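Local coordinates for putative sugar kinase PH1459 (Pyrococcus horikoshii, PDB 3EWM), which probably phosphorylates a sugar, perhaps fructose, at the expense of ATP, as a member of the PfkB (ribokinase-like) carbohydrate kinase family, at residues A[115-119]-A[120-124]. Residues are numbered along the deposited sequence; the frame is centred on the assembly and turned at random.
Sequences NDINW and DIVEE
N118 lays its carboxamide against the side chain of I121, the two crossing at about a right angle with I121 CD1 3.5 Å from N118 CG. The same amide makes the N-cap of helix 119-124. CG anti to the backbone N (chi1 -170°) swings the carboxamide forward, beside the carbonyl carbon, so that OD1 reaches the first turn and accepts from I121 N at 3.0 Å. The N-H points almost straight at the oxygen (164°), yet the donor stands well above the carbonyl plane of the amide rather than on a lone pair. Asparagine suits this place because its short side chain can reach an amide N-H of the first turn, which has no earlier helical carbonyl to bind. The main chain takes over at once: N118 O accepts from V122 N at 3.2 Å, and W119 O from E123 N at 2.9 Å.

On another side of the turn, V122 splits its two methyls between earlier residues. CG1 meets I117 CG2 at 3.6 Å, while CG2 lies 3.7 Å from W119 CE3, approaching the indole obliquely. I117 CG2 also sits over the centre of the indole, 3.4 Å above its plane, so that one methyl touches both the ring and the valine. Branched aliphatic residues fit here, offering methyls in several directions: I117, I121 and V122 all touch I53 of strand 49-57, and W119 touches V147 and K150 of helix 140-151. E123, on the exposed side, directs its carboxylate to a salt bridge with K150. The contact thus joins a polar cap to an apolar side: hydrogen bonds fix where the helix begins, and close-packed methyls and the indole pack its first turn against the central sheet and helix 140-151.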
loop_
_atom_site.group_PDB
_atom_site.type_symbol
_atom_site.label_atom_id
_atom_site.label_comp_id
_atom_site.label_asym_id
_atom_site.label_seq_id
_atom_site.Cartn_x
_atom_site.Cartn_y
_atom_site.Cartn_z
ATOM N N ASN A 115 21.469 5.055 12.165
ATOM C CA ASN A 115 22.206 5.569 11.009
ATOM C C ASN A 115 21.377 6.493 10.130
ATOM O O ASN A 115 21.943 7.326 9.443
ATOM C CB ASN A 115 22.700 4.417 10.145
ATOM C CG ASN A 115 23.286 3.320 10.950
ATOM O OD1 ASN A 115 22.624 2.303 11.202
ATOM N ND2 ASN A 115 24.510 3.515 11.409
ATOM N N ASP A 116 20.048 6.334 10.154
ATOM C CA ASP A 116 19.138 7.111 9.312
ATOM C C ASP A 116 18.849 8.498 9.874
ATOM O O ASP A 116 18.212 9.327 9.217
ATOM C CB ASP A 116 17.810 6.369 9.101
ATOM C CG ASP A 116 17.984 5.032 8.404
ATOM O OD1 ASP A 116 18.870 4.926 7.528
ATOM O OD2 ASP A 116 17.234 4.088 8.737
ATOM N N ILE A 117 19.308 8.741 11.094
ATOM C CA ILE A 117 18.998 9.981 11.786
ATOM C C ILE A 117 20.033 11.021 11.464
ATOM O O ILE A 117 21.249 10.806 11.640
ATOM C CB ILE A 117 18.892 9.777 13.326
ATOM C CG1 ILE A 117 17.858 8.677 13.653
ATOM C CG2 ILE A 117 18.617 11.130 14.057
ATOM C CD1 ILE A 117 16.442 8.961 13.093
ATOM N N ASN A 118 19.542 12.152 10.977
ATOM C CA ASN A 118 20.369 13.310 10.813
ATOM C C ASN A 118 20.475 13.981 12.176
ATOM O O ASN A 118 19.586 14.708 12.620
ATOM C CB ASN A 118 19.782 14.253 9.758
ATOM C CG ASN A 118 20.745 15.357 9.375
ATOM O OD1 ASN A 118 21.303 16.021 10.233
ATOM N ND2 ASN A 118 20.936 15.554 8.082
ATOM N N TRP A 119 21.586 13.732 12.837
ATOM C CA TRP A 119 21.781 14.213 14.194
ATOM C C TRP A 119 22.012 15.699 14.234
ATOM O O TRP A 119 21.744 16.342 15.235
ATOM C CB TRP A 119 22.943 13.475 14.827
ATOM C CG TRP A 119 22.632 12.044 14.957
ATOM C CD1 TRP A 119 23.148 11.021 14.219
ATOM C CD2 TRP A 119 21.707 11.461 15.866
ATOM N NE1 TRP A 119 22.609 9.831 14.621
ATOM C CE2 TRP A 119 21.716 10.072 15.634
ATOM C CE3 TRP A 119 20.867 11.977 16.860
ATOM C CZ2 TRP A 119 20.916 9.186 16.364
ATOM C CZ3 TRP A 119 20.077 11.100 17.581
ATOM C CH2 TRP A 119 20.114 9.719 17.336
ATOM N N ASP A 120 22.492 16.252 13.134
ATOM C CA ASP A 120 22.660 17.687 13.041
ATOM C C ASP A 120 21.312 18.377 13.115
ATOM O O ASP A 120 21.140 19.338 13.854
ATOM C CB ASP A 120 23.359 18.060 11.749
ATOM C CG ASP A 120 24.865 17.998 11.863
ATOM O OD1 ASP A 120 25.412 17.706 12.965
ATOM O OD2 ASP A 120 25.498 18.272 10.831
ATOM N N ILE A 121 20.359 17.874 12.343
ATOM C CA ILE A 121 18.997 18.401 12.387
ATOM C C ILE A 121 18.391 18.284 13.792
ATOM O O ILE A 121 17.860 19.272 14.325
ATOM C CB ILE A 121 18.095 17.736 11.303
ATOM C CG1 ILE A 121 18.522 18.221 9.919
ATOM C CG2 ILE A 121 16.604 18.054 11.557
ATOM C CD1 ILE A 121 17.977 17.401 8.751
ATOM N N VAL A 122 18.485 17.105 14.402
ATOM C CA VAL A 122 17.918 16.933 15.744
ATOM C C VAL A 122 18.616 17.847 16.781
ATOM O O VAL A 122 17.963 18.379 17.674
ATOM C CB VAL A 122 17.836 15.443 16.229
ATOM C CG1 VAL A 122 17.777 14.458 15.053
ATOM C CG2 VAL A 122 18.952 15.082 17.193
ATOM N N GLU A 123 19.924 18.047 16.647
ATOM C CA GLU A 123 20.635 18.920 17.586
ATOM C C GLU A 123 20.337 20.403 17.375
ATOM O O GLU A 123 20.406 21.196 18.319
ATOM C CB GLU A 123 22.136 18.645 17.585
ATOM C CG GLU A 123 22.487 17.354 18.338
ATOM C CD GLU A 123 23.974 17.148 18.552
ATOM O OE1 GLU A 123 24.796 17.908 17.993
ATOM O OE2 GLU A 123 24.324 16.199 19.293
ATOM N N GLU A 124 19.979 20.767 16.148
ATOM C CA GLU A 124 19.634 22.139 15.829
ATOM C C GLU A 124 18.254 22.505 16.375
ATOM O O GLU A 124 18.002 23.658 16.739
ATOM C CB GLU A 124 19.669 22.357 14.311
ATOM C CG GLU A 124 19.543 23.824 13.904
ATOM C CD GLU A 124 19.452 24.044 12.401
ATOM O OE1 GLU A 124 19.698 23.081 11.622
ATOM O OE2 GLU A 124 19.141 25.198 11.998
#